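Cystathionine beta-lyase family protein, YNBB B.subtilis ortholog (Clostridium acetobutylicum, PDB 3HVY) is probably a pyridoxal-phosphate-dependent lyase acting on sulfur amino acids, related to cystathionine beta-lyase and methionine gamma-lyase and possibly involved in aluminium resistance. Local coordinates at residues D[42-53]-D[294-303]; D[213-223]-D[230-241]. All blocks are in the same frame, centred on the assembly; numbering follows the deposited sequence. Where two conformers were deposited one is given.

Contact 1 of 2, residues D[42-53]-D[294-303]; sequences REYNQLKVLKAF and LFMAPHVTIE. With EDO (1,2-ethanediol), chain Y.
Arg42, Phe295 and Pro298 bury the most surface in this antiparallel helix pair, in which segments of helices 18-55 and 287-317 run 8.5 Å apart at 167°. The Phe295 side chain is a knob in a hole formed by Gln46, Val49, Leu50 and Phe53. With CG anti to the backbone N (chi1 -168°), its ring turns an edge to the face of Phe53 in a T-shaped stack, centroids 5.8 Å apart, and Leu50 runs alongside. Over one Phe295 face, offset toward the rim, lies Gln46 NE2, 3.6 Å from Phe295 CE1. The same amide nitrogen donates to Phe295 O at 3.0 Å, in the carbonyl plane. At the kink by Pro298, His299 N makes no bond to the preceding turn; a water instead accepts from it and donates to Phe295 O and Gln46 OE1, and OE1 is also bound by Thr410 of the second subunit. Pro298 lies where the backbones come nearest, opposite Gln46 (CA to CA 5.6 Å), and its CG is 3.7 Å from Val49 CG2. At the other end, Arg42 lies beside His299 and covers Ile302 with its aliphatic part. Its NE forms a salt bridge with Asp412 of the second subunit, and His299 NE2 is hydrogen-bonded to His299 of that subunit, which places this end at a subunit interface. The salt bridge between Arg42 NH1 and Glu303 OE2 is long, 4.0 Å, but a water accepts from NH1 and donates to OE2, and an ethanediol hydroxyl, O2, donates to Glu303 OE2 at 2.6 Å.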
loop_
_atom_site.group_PDB
_atom_site.type_symbol
_atom_site.label_atom_id
_atom_site.label_comp_id
_atom_site.label_asym_id
_atom_site.label_seq_id
_atom_site.Cartn_x
_atom_site.Cartn_y
_atom_site.Cartn_z
ATOM N N ARG D 42 12.028 21.354 21.924
ATOM C CA ARG D 42 11.003 20.594 21.248
ATOM C C ARG D 42 9.835 21.472 20.857
ATOM O O ARG D 42 9.256 21.316 19.791
ATOM C CB ARG D 42 10.480 19.532 22.216
ATOM C CG ARG D 42 9.513 18.626 21.635
ATOM C CD ARG D 42 9.086 17.524 22.626
ATOM N NE ARG D 42 8.414 18.153 23.753
ATOM C CZ ARG D 42 8.096 17.560 24.897
ATOM N NH1 ARG D 42 8.393 16.314 25.106
ATOM N NH2 ARG D 42 7.469 18.250 25.837
ATOM N N GLU D 43 9.453 22.368 21.762
ATOM C CA GLU D 43 8.329 23.252 21.544
ATOM C C GLU D 43 8.586 24.181 20.326
ATOM O O GLU D 43 7.715 24.411 19.464
ATOM C CB GLU D 43 8.157 24.061 22.810
ATOM C CG GLU D 43 7.061 25.077 22.757
ATOM C CD GLU D 43 6.957 25.876 24.050
ATOM O OE1 GLU D 43 7.898 26.666 24.371
ATOM O OE2 GLU D 43 5.892 25.753 24.697
ATOM N N TYR D 44 9.796 24.725 20.290
ATOM C CA TYR D 44 10.223 25.541 19.186
ATOM C C TYR D 44 10.137 24.752 17.856
ATOM O O TYR D 44 9.563 25.198 16.872
ATOM C CB TYR D 44 11.661 25.989 19.422
ATOM C CG TYR D 44 12.133 26.837 18.273
ATOM C CD1 TYR D 44 11.661 28.123 18.130
ATOM C CD2 TYR D 44 13.022 26.345 17.322
ATOM C CE1 TYR D 44 12.054 28.913 17.089
ATOM C CE2 TYR D 44 13.428 27.136 16.265
ATOM C CZ TYR D 44 12.930 28.428 16.160
ATOM O OH TYR D 44 13.274 29.282 15.147
ATOM N N ASN D 45 10.749 23.577 17.842
ATOM C CA ASN D 45 10.772 22.758 16.652
ATOM C C ASN D 45 9.393 22.264 16.245
ATOM O O ASN D 45 9.101 22.198 15.071
ATOM C CB ASN D 45 11.762 21.615 16.829
ATOM C CG ASN D 45 13.187 22.081 16.743
ATOM O OD1 ASN D 45 13.455 23.112 16.128
ATOM N ND2 ASN D 45 14.136 21.293 17.286
ATOM N N GLN D 46 8.528 21.968 17.198
ATOM C CA GLN D 46 7.195 21.584 16.823
ATOM C C GLN D 46 6.502 22.732 16.079
ATOM O O GLN D 46 5.774 22.519 15.103
ATOM C CB GLN D 46 6.366 21.178 18.045
ATOM C CG GLN D 46 4.940 20.785 17.675
ATOM C CD GLN D 46 4.871 19.395 17.152
ATOM O OE1 GLN D 46 4.855 18.447 17.928
ATOM N NE2 GLN D 46 4.834 19.249 15.820
ATOM N N LEU D 47 6.679 23.937 16.596
ATOM C CA LEU D 47 6.138 25.136 15.994
ATOM C C LEU D 47 6.751 25.418 14.630
ATOM O O LEU D 47 6.069 25.740 13.685
ATOM C CB LEU D 47 6.381 26.326 16.921
ATOM C CG LEU D 47 5.908 27.696 16.406
ATOM C CD1 LEU D 47 4.363 27.725 16.123
ATOM C CD2 LEU D 47 6.296 28.770 17.423
ATOM N N LYS D 48 8.059 25.271 14.503
ATOM C CA LYS D 48 8.704 25.447 13.187
ATOM C C LYS D 48 8.052 24.533 12.108
ATOM O O LYS D 48 7.864 24.920 10.938
ATOM C CB LYS D 48 10.191 25.112 13.392
ATOM C CG LYS D 48 11.031 24.927 12.189
ATOM C CD LYS D 48 12.555 25.073 12.512
ATOM C CE LYS D 48 13.179 23.976 13.331
ATOM N NZ LYS D 48 14.743 24.037 13.372
ATOM N N VAL D 49 7.762 23.285 12.485
ATOM C CA VAL D 49 7.223 22.333 11.551
ATOM C C VAL D 49 5.766 22.682 11.235
ATOM O O VAL D 49 5.386 22.713 10.080
ATOM C CB VAL D 49 7.409 20.832 12.037
ATOM C CG1 VAL D 49 6.682 19.896 11.128
ATOM C CG2 VAL D 49 8.934 20.448 12.049
ATOM N N LEU D 50 4.969 22.972 12.247
ATOM C CA LEU D 50 3.591 23.337 12.042
ATOM C C LEU D 50 3.511 24.534 11.082
ATOM O O LEU D 50 2.701 24.555 10.129
ATOM C CB LEU D 50 2.960 23.691 13.390
ATOM C CG LEU D 50 1.513 24.168 13.370
ATOM C CD1 LEU D 50 0.613 23.079 12.714
ATOM C CD2 LEU D 50 1.036 24.575 14.790
ATOM N N LYS D 51 4.324 25.552 11.303
ATOM C CA LYS D 51 4.271 26.725 10.410
ATOM C C LYS D 51 4.591 26.352 8.957
ATOM O O LYS D 51 4.001 26.877 8.029
ATOM C CB LYS D 51 5.272 27.800 10.826
ATOM C CG LYS D 51 4.976 28.530 12.107
ATOM C CD LYS D 51 5.817 29.811 12.227
ATOM C CE LYS D 51 7.303 29.591 12.000
ATOM N NZ LYS D 51 8.107 30.842 12.220
ATOM N N ALA D 52 5.593 25.501 8.763
ATOM C CA ALA D 52 5.988 25.055 7.425
ATOM C C ALA D 52 4.774 24.338 6.725
ATOM O O ALA D 52 4.447 24.604 5.544
ATOM C CB ALA D 52 7.218 24.162 7.518
ATOM N N PHE D 53 4.072 23.470 7.457
ATOM C CA PHE D 53 2.885 22.825 6.905
ATOM C C PHE D 53 1.849 23.866 6.431
ATOM O O PHE D 53 1.330 23.814 5.315
ATOM C CB PHE D 53 2.239 21.929 7.967
ATOM C CG PHE D 53 2.722 20.472 7.956
ATOM C CD1 PHE D 53 3.952 20.115 8.479
ATOM C CD2 PHE D 53 1.905 19.471 7.462
ATOM C CE1 PHE D 53 4.370 18.801 8.483
ATOM C CE2 PHE D 53 2.300 18.139 7.456
ATOM C CZ PHE D 53 3.546 17.799 7.953
ATOM N N LEU D 294 6.987 13.498 9.638
ATOM C CA LEU D 294 7.601 14.818 9.839
ATOM C C LEU D 294 6.971 15.632 10.995
ATOM O O LEU D 294 7.668 16.235 11.821
ATOM C CB LEU D 294 7.580 15.602 8.525
ATOM C CG LEU D 294 8.132 17.019 8.505
ATOM C CD1 LEU D 294 9.569 16.982 8.849
ATOM C CD2 LEU D 294 7.900 17.730 7.187
ATOM N N PHE D 295 5.652 15.636 11.060
ATOM C CA PHE D 295 4.957 16.337 12.110
ATOM C C PHE D 295 5.290 15.818 13.496
ATOM O O PHE D 295 5.454 16.614 14.435
ATOM C CB PHE D 295 3.462 16.317 11.864
ATOM C CG PHE D 295 2.735 17.247 12.738
ATOM C CD1 PHE D 295 2.841 18.610 12.533
ATOM C CD2 PHE D 295 1.993 16.779 13.791
ATOM C CE1 PHE D 295 2.196 19.501 13.351
ATOM C CE2 PHE D 295 1.343 17.640 14.618
ATOM C CZ PHE D 295 1.465 19.038 14.408
HETATM N N MSE D 296 5.416 14.496 13.622
HETATM C CA MSE D 296 5.747 13.872 14.892
HETATM C C MSE D 296 7.273 13.838 15.172
HETATM O O MSE D 296 7.683 13.450 16.262
HETATM C CB MSE D 296 5.228 12.425 14.888
HETATM C CG MSE D 296 3.725 12.233 14.749
HETATM SE SE MSE D 296 3.376 10.301 14.460
HETATM C CE MSE D 296 4.678 9.592 15.758
ATOM N N ALA D 297 8.099 14.219 14.200
ATOM C CA ALA D 297 9.551 14.110 14.350
ATOM C C ALA D 297 10.211 14.951 15.476
ATOM O O ALA D 297 11.140 14.455 16.156
ATOM C CB ALA D 297 10.254 14.306 13.034
ATOM N N PRO D 298 9.814 16.228 15.617
ATOM C CA PRO D 298 10.382 17.007 16.722
ATOM C C PRO D 298 10.139 16.364 18.074
ATOM O O PRO D 298 10.965 16.451 18.961
ATOM C CB PRO D 298 9.597 18.342 16.645
ATOM C CG PRO D 298 9.276 18.506 15.199
ATOM C CD PRO D 298 8.894 17.058 14.797
ATOM N N HIS D 299 8.965 15.780 18.234
ATOM C CA HIS D 299 8.591 15.093 19.472
ATOM C C HIS D 299 9.343 13.786 19.677
ATOM O O HIS D 299 9.969 13.563 20.714
ATOM C CB HIS D 299 7.060 14.872 19.538
ATOM C CG HIS D 299 6.585 14.268 20.820
ATOM N ND1 HIS D 299 6.111 15.028 21.870
ATOM C CD2 HIS D 299 6.497 12.971 21.217
ATOM C CE1 HIS D 299 5.774 14.220 22.865
ATOM N NE2 HIS D 299 5.995 12.972 22.496
ATOM N N VAL D 300 9.233 12.907 18.722
ATOM C CA VAL D 300 9.886 11.621 18.803
ATOM C C VAL D 300 11.407 11.739 18.954
ATOM O O VAL D 300 12.017 10.995 19.741
ATOM C CB VAL D 300 9.472 10.722 17.627
ATOM C CG1 VAL D 300 10.262 9.426 17.656
ATOM C CG2 VAL D 300 7.931 10.396 17.752
ATOM N N THR D 301 12.001 12.718 18.273
ATOM C CA THR D 301 13.449 12.965 18.385
ATOM C C THR D 301 13.834 13.249 19.816
ATOM O O THR D 301 14.784 12.649 20.315
ATOM C CB THR D 301 13.913 14.103 17.442
ATOM O OG1 THR D 301 13.689 13.716 16.081
ATOM C CG2 THR D 301 15.363 14.539 17.659
ATOM N N ILE D 302 13.017 14.031 20.537
ATOM C CA ILE D 302 13.330 14.415 21.876
ATOM C C ILE D 302 13.044 13.299 22.858
ATOM O O ILE D 302 13.691 13.213 23.890
ATOM C CB ILE D 302 12.678 15.760 22.240
ATOM C CG1 ILE D 302 13.337 16.883 21.400
ATOM C CG2 ILE D 302 12.778 16.117 23.811
ATOM C CD1 ILE D 302 14.820 17.155 21.743
ATOM N N GLU D 303 12.125 12.402 22.533
ATOM C CA GLU D 303 11.994 11.184 23.322
ATOM C C GLU D 303 13.319 10.388 23.276
ATOM O O GLU D 303 13.771 9.861 24.298
ATOM C CB GLU D 303 10.866 10.304 22.808
ATOM C CG GLU D 303 9.454 10.901 22.948
ATOM C CD GLU D 303 9.089 11.200 24.394
ATOM O OE1 GLU D 303 9.005 10.250 25.198
ATOM O OE2 GLU D 303 8.877 12.396 24.734
HETATM C C1 EDO Y . 8.235 11.858 28.421
HETATM O O1 EDO Y . 8.093 10.730 27.573
HETATM C C2 EDO Y . 9.277 12.781 27.837
HETATM O O2 EDO Y . 8.734 13.786 26.966
HETATM O O HOH W 1 9.383 14.440 23.358
HETATM O O HOH W 2 12.673 18.735 18.637
HETATM O O HOH W 3 6.242 18.011 20.452
HETATM O O HOH W 4 6.464 16.643 16.874
#

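Contact 2 of 2, residues D[213-223]-D[230-241]; sequences VIVFVDNCYGE and PTDVGADIIAGS
Asp236 OD2 is gripped by the N-H of Val215 at 2.8 Å, almost straight (172°), and by a salt bridge from Arg207. The Val215 N-H reaches the carboxylate on its anti side. In return Val215 O takes the N-H of Asp236, in the carbonyl plane, and a weaker bond from Ile237 N, so both backbone polar groups of Val215 are held by Asp236, one by its side chain and one by its backbone. Strands 214-218 and 237-241 then continue as parallel neighbours in the seven-stranded sheet of the PLP-dependent aminotransferase-like fold. Ile237 O receives Val217 N at 3.0 Å, and Ala239 O receives Asn219 N just beyond the strand end. On the sheet face bearing Phe216, Asp218, Ile237 and Ala239, the Phe216 ring has Ala239 CB at its edge, 3.8 Å from CE1, while CD1 meets Ile237 CG2; helix 101-111 packs against the same ring. The other face carries Val217 and Ile238. There Val217 sets its two methyls apart, CG1 against Pro230 CG and CG2 against Ala235 CB at 3.9 Å. Asp218 OD2 is hydrogen-bonded to N1 of the cofactor-modified lysine at position 244, the aspartate-to-pyridine-nitrogen pairing of fold type I PLP enzymes. Its other oxygen, OD1, accepts from Cys220 N at 3.1 Å in an Asx turn, and with both oxygens held the rotation of this carboxylate is fixed.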
loop_
_atom_site.group_PDB
_atom_site.type_symbol
_atom_site.label_atom_id
_atom_site.label_comp_id
_atom_site.label_asym_id
_atom_site.label_seq_id
_atom_site.Cartn_x
_atom_site.Cartn_y
_atom_site.Cartn_z
ATOM N N VAL D 213 33.608 27.220 -2.132
ATOM C CA VAL D 213 33.689 25.780 -1.842
ATOM C C VAL D 213 32.353 25.319 -1.249
ATOM O O VAL D 213 31.777 25.998 -0.413
ATOM C CB VAL D 213 34.912 25.454 -0.920
ATOM C CG1 VAL D 213 34.778 26.188 0.453
ATOM C CG2 VAL D 213 35.074 23.967 -0.741
ATOM N N ILE D 214 31.843 24.182 -1.728
ATOM C CA ILE D 214 30.594 23.639 -1.217
ATOM C C ILE D 214 30.781 23.055 0.171
ATOM O O ILE D 214 31.596 22.181 0.382
ATOM C CB ILE D 214 30.023 22.524 -2.187
ATOM C CG1 ILE D 214 29.925 23.110 -3.616
ATOM C CG2 ILE D 214 28.701 21.973 -1.641
ATOM C CD1 ILE D 214 29.602 22.104 -4.755
ATOM N N VAL D 215 30.028 23.530 1.140
ATOM C CA VAL D 215 30.064 22.918 2.459
ATOM C C VAL D 215 28.868 21.963 2.616
ATOM O O VAL D 215 27.694 22.385 2.663
ATOM C CB VAL D 215 30.111 23.966 3.555
ATOM C CG1 VAL D 215 29.905 23.287 4.920
ATOM C CG2 VAL D 215 31.412 24.760 3.460
ATOM N N PHE D 216 29.197 20.677 2.635
ATOM C CA PHE D 216 28.271 19.571 2.800
ATOM C C PHE D 216 28.319 19.028 4.212
ATOM O O PHE D 216 29.419 18.759 4.744
ATOM C CB PHE D 216 28.586 18.426 1.819
ATOM C CG PHE D 216 27.776 17.183 2.087
ATOM C CD1 PHE D 216 26.398 17.159 1.853
ATOM C CD2 PHE D 216 28.366 16.052 2.564
ATOM C CE1 PHE D 216 25.649 15.997 2.135
ATOM C CE2 PHE D 216 27.612 14.926 2.824
ATOM C CZ PHE D 216 26.256 14.924 2.620
ATOM N N VAL D 217 27.146 18.911 4.847
ATOM C CA VAL D 217 27.052 18.232 6.188
ATOM C C VAL D 217 26.133 16.986 6.162
ATOM O O VAL D 217 24.969 17.072 5.806
ATOM C CB VAL D 217 26.548 19.200 7.266
ATOM C CG1 VAL D 217 26.589 18.603 8.706
ATOM C CG2 VAL D 217 27.368 20.499 7.204
ATOM N N ASP D 218 26.702 15.838 6.502
ATOM C CA ASP D 218 25.960 14.604 6.761
ATOM C C ASP D 218 25.204 14.870 8.050
ATOM O O ASP D 218 25.824 14.984 9.115
ATOM C CB ASP D 218 26.965 13.475 6.926
ATOM C CG ASP D 218 26.337 12.174 7.401
ATOM O OD1 ASP D 218 25.121 12.180 7.710
ATOM O OD2 ASP D 218 27.093 11.150 7.507
ATOM N N ASN D 219 23.879 15.040 7.953
ATOM C CA ASN D 219 23.070 15.483 9.109
ATOM C C ASN D 219 22.400 14.323 9.846
ATOM O O ASN D 219 21.538 14.545 10.672
ATOM C CB ASN D 219 21.981 16.437 8.626
ATOM C CG ASN D 219 21.542 17.377 9.690
ATOM O OD1 ASN D 219 22.359 17.782 10.527
ATOM N ND2 ASN D 219 20.225 17.741 9.698
ATOM N N CYS D 220 22.738 13.091 9.477
ATOM C CA CYS D 220 22.133 11.942 10.121
ATOM C C CYS D 220 22.174 11.979 11.658
ATOM O O CYS D 220 23.211 12.205 12.232
ATOM C CB CYS D 220 22.802 10.653 9.636
ATOM S SG CYS D 220 22.304 10.137 7.958
ATOM N N TYR D 221 21.026 11.705 12.256
ATOM C CA TYR D 221 20.786 11.614 13.695
ATOM C C TYR D 221 20.658 12.948 14.385
ATOM O O TYR D 221 20.397 13.019 15.592
ATOM C CB TYR D 221 21.876 10.863 14.404
ATOM C CG TYR D 221 21.956 9.375 14.087
ATOM C CD1 TYR D 221 20.952 8.537 14.488
ATOM C CD2 TYR D 221 23.061 8.813 13.463
ATOM C CE1 TYR D 221 21.016 7.193 14.301
ATOM C CE2 TYR D 221 23.121 7.408 13.249
ATOM C CZ TYR D 221 22.091 6.633 13.694
ATOM O OH TYR D 221 22.066 5.264 13.528
ATOM N N GLY D 222 20.833 14.021 13.649
ATOM C CA GLY D 222 20.822 15.324 14.301
ATOM C C GLY D 222 19.536 16.124 14.127
ATOM O O GLY D 222 19.375 17.174 14.738
ATOM N N GLU D 223 18.623 15.675 13.292
ATOM C CA GLU D 223 17.473 16.508 12.956
ATOM C C GLU D 223 16.657 16.729 14.165
ATOM O O GLU D 223 16.388 15.790 14.871
ATOM C CB GLU D 223 16.600 15.851 11.880
ATOM C CG GLU D 223 17.351 15.515 10.547
ATOM C CD GLU D 223 18.039 14.150 10.525
ATOM O OE1 GLU D 223 18.049 13.432 11.552
ATOM O OE2 GLU D 223 18.577 13.791 9.441
ATOM N N PRO D 230 22.257 22.564 10.348
ATOM C CA PRO D 230 23.512 23.073 9.744
ATOM C C PRO D 230 23.282 24.098 8.628
ATOM O O PRO D 230 24.098 24.975 8.410
ATOM C CB PRO D 230 24.164 21.815 9.231
ATOM C CG PRO D 230 23.582 20.719 10.085
ATOM C CD PRO D 230 22.172 21.104 10.307
ATOM N N THR D 231 22.133 23.991 7.954
ATOM C CA THR D 231 21.751 24.889 6.885
ATOM C C THR D 231 21.433 26.298 7.401
ATOM O O THR D 231 21.372 27.250 6.642
ATOM C CB THR D 231 20.593 24.311 6.093
ATOM O OG1 THR D 231 19.571 23.879 6.981
ATOM C CG2 THR D 231 21.063 23.135 5.267
ATOM N N ASP D 232 21.218 26.409 8.699
ATOM C CA ASP D 232 20.985 27.693 9.359
ATOM C C ASP D 232 22.315 28.368 9.715
ATOM O O ASP D 232 22.323 29.512 10.152
ATOM C CB ASP D 232 20.210 27.493 10.654
ATOM C CG ASP D 232 18.792 26.979 10.423
ATOM O OD1 ASP D 232 18.082 27.626 9.663
ATOM O OD2 ASP D 232 18.371 25.943 10.999
ATOM N N VAL D 233 23.434 27.658 9.595
ATOM C CA VAL D 233 24.737 28.265 9.929
ATOM C C VAL D 233 25.761 28.143 8.794
ATOM O O VAL D 233 26.956 28.015 9.027
ATOM C CB VAL D 233 25.259 27.705 11.314
ATOM C CG1 VAL D 233 24.279 28.124 12.452
ATOM C CG2 VAL D 233 25.399 26.253 11.285
ATOM N N GLY D 234 25.270 28.095 7.556
ATOM C CA GLY D 234 26.127 28.164 6.365
ATOM C C GLY D 234 26.342 26.917 5.544
ATOM O O GLY D 234 27.118 26.946 4.603
ATOM N N ALA D 235 25.727 25.804 5.906
ATOM C CA ALA D 235 25.867 24.621 5.111
ATOM C C ALA D 235 25.194 24.883 3.763
ATOM O O ALA D 235 24.087 25.441 3.722
ATOM C CB ALA D 235 25.208 23.377 5.828
ATOM N N ASP D 236 25.842 24.460 2.673
ATOM C CA ASP D 236 25.285 24.562 1.314
ATOM C C ASP D 236 24.361 23.419 0.939
ATOM O O ASP D 236 23.489 23.567 0.113
ATOM C CB ASP D 236 26.411 24.608 0.298
ATOM C CG ASP D 236 27.228 25.890 0.397
ATOM O OD1 ASP D 236 26.620 26.967 0.429
ATOM O OD2 ASP D 236 28.473 25.800 0.453
ATOM N N ILE D 237 24.581 22.265 1.539
ATOM C CA ILE D 237 23.831 21.101 1.253
ATOM C C ILE D 237 23.997 20.119 2.404
ATOM O O ILE D 237 25.069 19.999 3.018
ATOM C CB ILE D 237 24.220 20.503 -0.134
ATOM C CG1 ILE D 237 23.343 19.305 -0.488
ATOM C CG2 ILE D 237 25.725 20.236 -0.255
ATOM C CD1 ILE D 237 23.545 18.748 -1.949
ATOM N N ILE D 238 22.890 19.469 2.728
ATOM C CA ILE D 238 22.851 18.455 3.794
ATOM C C ILE D 238 22.101 17.224 3.272
ATOM O O ILE D 238 21.404 17.310 2.268
ATOM C CB ILE D 238 22.199 18.981 5.091
ATOM C CG1 ILE D 238 20.697 19.262 4.907
ATOM C CG2 ILE D 238 22.907 20.237 5.596
ATOM C CD1 ILE D 238 19.991 19.640 6.224
ATOM N N ALA D 239 22.267 16.088 3.956
ATOM C CA ALA D 239 21.613 14.836 3.594
ATOM C C ALA D 239 21.375 14.029 4.833
ATOM O O ALA D 239 22.126 14.155 5.845
ATOM C CB ALA D 239 22.440 14.006 2.592
ATOM N N GLY D 240 20.334 13.201 4.769
ATOM C CA GLY D 240 19.952 12.334 5.887
ATOM C C GLY D 240 18.996 11.224 5.516
ATOM O O GLY D 240 18.597 11.127 4.366
ATOM N N SER D 241 18.653 10.391 6.508
ATOM C CA SER D 241 17.824 9.190 6.350
ATOM C C SER D 241 16.468 9.411 6.968
ATOM O O SER D 241 16.364 9.961 8.042
ATOM C CB SER D 241 18.472 7.975 7.034
ATOM O OG SER D 241 17.607 6.838 7.053
HETATM O O HOH W 5 18.778 11.200 9.169
#

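From the N terminus, helix 18-55 supplies the first half of contact 1, and its partner in helix 287-317 follows only after 240 intervening residues, which include all of the seven-stranded sheet. Contact 2 is nested inside that long loop and closes a short one of its own, with just six residues between 213-223 and 230-241. The first contact thus ties a helix before the sheet to one after it, beside the second subunit, whereas the second joins adjacent parallel strands within the sheet. Their centres are 18 Å apart, yet they touch directly: Thr301 CG2 packs 3.2 Å from Glu223 O. Asn45 also reaches the connection between the strands, through a hydrogen bond to Glu226.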